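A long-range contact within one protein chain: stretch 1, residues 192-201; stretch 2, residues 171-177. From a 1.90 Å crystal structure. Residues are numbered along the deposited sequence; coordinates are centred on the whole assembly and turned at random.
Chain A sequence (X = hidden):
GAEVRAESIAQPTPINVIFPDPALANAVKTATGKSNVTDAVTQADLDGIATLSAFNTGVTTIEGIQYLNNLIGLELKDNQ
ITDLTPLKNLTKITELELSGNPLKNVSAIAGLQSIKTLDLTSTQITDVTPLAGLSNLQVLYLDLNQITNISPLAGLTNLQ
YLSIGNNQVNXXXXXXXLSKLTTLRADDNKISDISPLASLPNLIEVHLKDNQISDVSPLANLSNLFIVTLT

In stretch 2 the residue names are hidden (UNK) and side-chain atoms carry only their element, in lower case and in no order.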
# COMPACT_ATOMS: atom_id res chain seq x y z
N SER A 192 -11.52 -21.02 7.48
CA SER A 192 -12.03 -22.41 7.39
C SER A 192 -12.85 -22.75 6.16
O SER A 192 -12.87 -23.90 5.75
CB SER A 192 -12.83 -22.77 8.66
OG SER A 192 -13.84 -21.81 8.90
N ASP A 193 -13.56 -21.77 5.60
CA ASP A 193 -14.40 -21.94 4.42
C ASP A 193 -13.66 -21.21 3.31
O ASP A 193 -13.38 -20.04 3.47
CB ASP A 193 -15.78 -21.31 4.68
CG ASP A 193 -16.82 -21.62 3.61
OD1 ASP A 193 -16.47 -22.04 2.49
OD2 ASP A 193 -18.02 -21.43 3.90
N ILE A 194 -13.33 -21.90 2.22
CA ILE A 194 -12.77 -21.26 1.01
C ILE A 194 -13.74 -21.30 -0.20
O ILE A 194 -13.31 -21.08 -1.33
CB ILE A 194 -11.36 -21.81 0.64
CG1 ILE A 194 -11.36 -23.31 0.34
CG2 ILE A 194 -10.38 -21.51 1.76
CD1 ILE A 194 -10.12 -23.76 -0.41
N SER A 195 -15.04 -21.51 0.06
CA SER A 195 -16.09 -21.46 -0.97
C SER A 195 -16.05 -20.22 -1.87
O SER A 195 -16.20 -20.37 -3.08
CB SER A 195 -17.50 -21.61 -0.36
OG SER A 195 -17.63 -22.89 0.23
N PRO A 196 -15.79 -19.02 -1.30
CA PRO A 196 -15.64 -17.81 -2.14
C PRO A 196 -14.65 -17.88 -3.29
O PRO A 196 -14.86 -17.21 -4.30
CB PRO A 196 -15.19 -16.75 -1.13
CG PRO A 196 -15.90 -17.14 0.11
CD PRO A 196 -15.88 -18.64 0.13
N LEU A 197 -13.60 -18.69 -3.16
CA LEU A 197 -12.53 -18.79 -4.16
C LEU A 197 -12.99 -19.48 -5.46
O LEU A 197 -12.36 -19.27 -6.49
CB LEU A 197 -11.28 -19.47 -3.58
CG LEU A 197 -10.67 -18.90 -2.27
CD1 LEU A 197 -9.32 -19.53 -1.98
CD2 LEU A 197 -10.56 -17.38 -2.25
N ALA A 198 -14.09 -20.24 -5.42
CA ALA A 198 -14.66 -20.88 -6.63
C ALA A 198 -15.11 -19.91 -7.73
O ALA A 198 -15.12 -20.30 -8.91
CB ALA A 198 -15.82 -21.80 -6.25
N SER A 199 -15.49 -18.68 -7.36
CA SER A 199 -15.84 -17.62 -8.32
C SER A 199 -14.64 -16.73 -8.73
O SER A 199 -14.84 -15.67 -9.33
CB SER A 199 -16.99 -16.76 -7.75
OG SER A 199 -16.59 -16.05 -6.61
N LEU A 200 -13.40 -17.16 -8.42
CA LEU A 200 -12.17 -16.47 -8.83
C LEU A 200 -11.44 -17.35 -9.86
O LEU A 200 -10.51 -18.10 -9.50
CB LEU A 200 -11.30 -16.17 -7.60
CG LEU A 200 -11.98 -15.36 -6.48
CD1 LEU A 200 -11.02 -15.14 -5.32
CD2 LEU A 200 -12.50 -14.03 -6.99
N PRO A 201 -11.85 -17.28 -11.15
CA PRO A 201 -11.33 -18.23 -12.16
C PRO A 201 -9.86 -18.06 -12.59
O PRO A 201 -9.26 -19.01 -13.11
CB PRO A 201 -12.27 -18.02 -13.35
CG PRO A 201 -12.73 -16.62 -13.22
CD PRO A 201 -12.90 -16.42 -11.74
N UNK A 171 -13.11 -14.80 7.16
CA UNK A 171 -14.18 -14.79 6.17
C UNK A 171 -13.61 -14.27 4.85
O UNK A 171 -13.16 -13.13 4.80
o UNK A 171 -17.68 -13.67 6.51
c UNK A 171 -15.33 -13.90 6.69
c UNK A 171 -16.66 -14.12 5.96
o UNK A 171 -16.70 -14.72 4.87
N UNK A 172 -13.61 -15.10 3.81
CA UNK A 172 -13.16 -14.70 2.47
C UNK A 172 -14.29 -14.27 1.53
O UNK A 172 -14.05 -13.96 0.36
c UNK A 172 -12.33 -15.82 1.84
c UNK A 172 -11.02 -16.23 2.53
c UNK A 172 -10.36 -17.35 1.74
c UNK A 172 -10.06 -15.05 2.70
N UNK A 173 -15.52 -14.23 2.04
CA UNK A 173 -16.69 -13.79 1.27
C UNK A 173 -16.53 -12.43 0.56
O UNK A 173 -16.92 -12.33 -0.60
c UNK A 173 -19.21 -13.42 1.32
o UNK A 173 -18.16 -15.17 2.61
c UNK A 173 -17.98 -13.83 2.13
N UNK A 174 -15.87 -11.43 1.20
CA UNK A 174 -15.59 -10.17 0.49
C UNK A 174 -14.75 -10.28 -0.79
O UNK A 174 -14.79 -9.37 -1.60
c UNK A 174 -15.49 -11.31 2.62
c UNK A 174 -15.40 -9.83 2.83
c UNK A 174 -14.87 -9.32 1.54
N UNK A 175 -14.03 -11.38 -0.97
CA UNK A 175 -13.21 -11.60 -2.17
C UNK A 175 -13.97 -12.18 -3.37
O UNK A 175 -13.39 -12.25 -4.46
c UNK A 175 -9.95 -13.07 -0.54
c UNK A 175 -11.16 -12.13 -0.61
c UNK A 175 -12.01 -12.50 -1.83
c UNK A 175 -10.73 -10.66 -0.65
N UNK A 176 -15.25 -12.56 -3.20
CA UNK A 176 -16.05 -13.26 -4.23
C UNK A 176 -16.16 -12.57 -5.60
O UNK A 176 -16.25 -13.26 -6.61
c UNK A 176 -17.46 -13.54 -3.70
N UNK A 177 -16.14 -11.24 -5.61
CA UNK A 177 -16.27 -10.43 -6.85
C UNK A 177 -14.93 -9.92 -7.43
O UNK A 177 -14.95 -9.20 -8.43
c UNK A 177 -18.04 -8.79 -7.80
c UNK A 177 -17.21 -9.22 -6.59
o UNK A 177 -17.92 -9.30 -8.92
n UNK A 177 -18.89 -7.80 -7.57
O HOH W 1 -14.88 -17.45 3.32

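Position 171 carries four side-chain atoms, two carbons with both oxygens on the second, a carboxylate on a short stem. Its CA-to-CB bond points away from stretch 1, and none of its atoms touches that stretch. One carboxylate oxygen instead turns back on its own chain, within hydrogen-bonding reach of the backbone N and the side-chain oxygen of position 173. The residue is Asp-171.

At position 172 the side chain is four carbons forked at the second. Its CA-to-CB bond points toward stretch 1, where one terminal carbon lies 4.0 Å from Leu-197 CD2 and 4.2 Å from Ile-194 CG2, while its CB is 4.2 Å from Pro-196 CG. A branched, wholly apolar chain suits this buried setting, and the fork at the second carbon identifies Leu-172.

Position 173 has one carbon bearing an oxygen and a second carbon, a beta-branched hydroxyl pattern. The CA-to-CB bond points away from stretch 1, yet Pro-196 CG lies 3.9 Å from the side-chain oxygen and 3.5 Å from the backbone N of position 173. The residue is Thr-173. Thr-173 OG1 donates to Asp-171 OD1 at 2.7 Å, as does Thr-173 N at 3.1 Å, so a single carboxylate oxygen accepts from both groups.

Three carbons at position 174 close a ring onto the backbone N. Its CA-to-CB bond points away from stretch 1, and the ring makes no contact there. The closed ring defines Pro-174.

Position 175 again shows four carbons forked at the second. Its CB lies 4.5 Å from Leu-200 CD1, and its backbone O is 3.2 Å from Leu-200 CD2. This is Leu-175, buried like Leu-172.

Position 176 has a lone side-chain carbon. That carbon, CB, sits 3.9 Å from Ser-199 OG, and the backbone O of position 176 lies 2.8 Å from the same Ser-199 OG. The single carbon makes it Ala-176.

Position 177 has two carbons, the second carrying one oxygen and one nitrogen. Its CA-to-CB bond points away from stretch 1. This carboxamide is Asn-177.

The contact packs two similar turns against each other. In stretch 1, Asp-193 OD1 accepts from Ser-195 N at 2.9 Å and Ser-195 OG at 2.7 Å, echoing the arrangement of Asp-171 and Thr-173. Leu-172 fills the apolar centre, and Pro-196 covers its backbone, with Pro-196 CB 3.4 Å from Leu-172 O. A water links the two stretches near their starts, its oxygen accepting from Leu-172 N at 2.7 Å and donating to Asp-193 O at 3.0 Å. At the other end, Ser-199 OG can donate to Ala-176 O or, within its own stretch, to Pro-196 O at 3.1 Å; its single proton is not assigned between them.

Stretch 2 (171-177) DLTPLAN
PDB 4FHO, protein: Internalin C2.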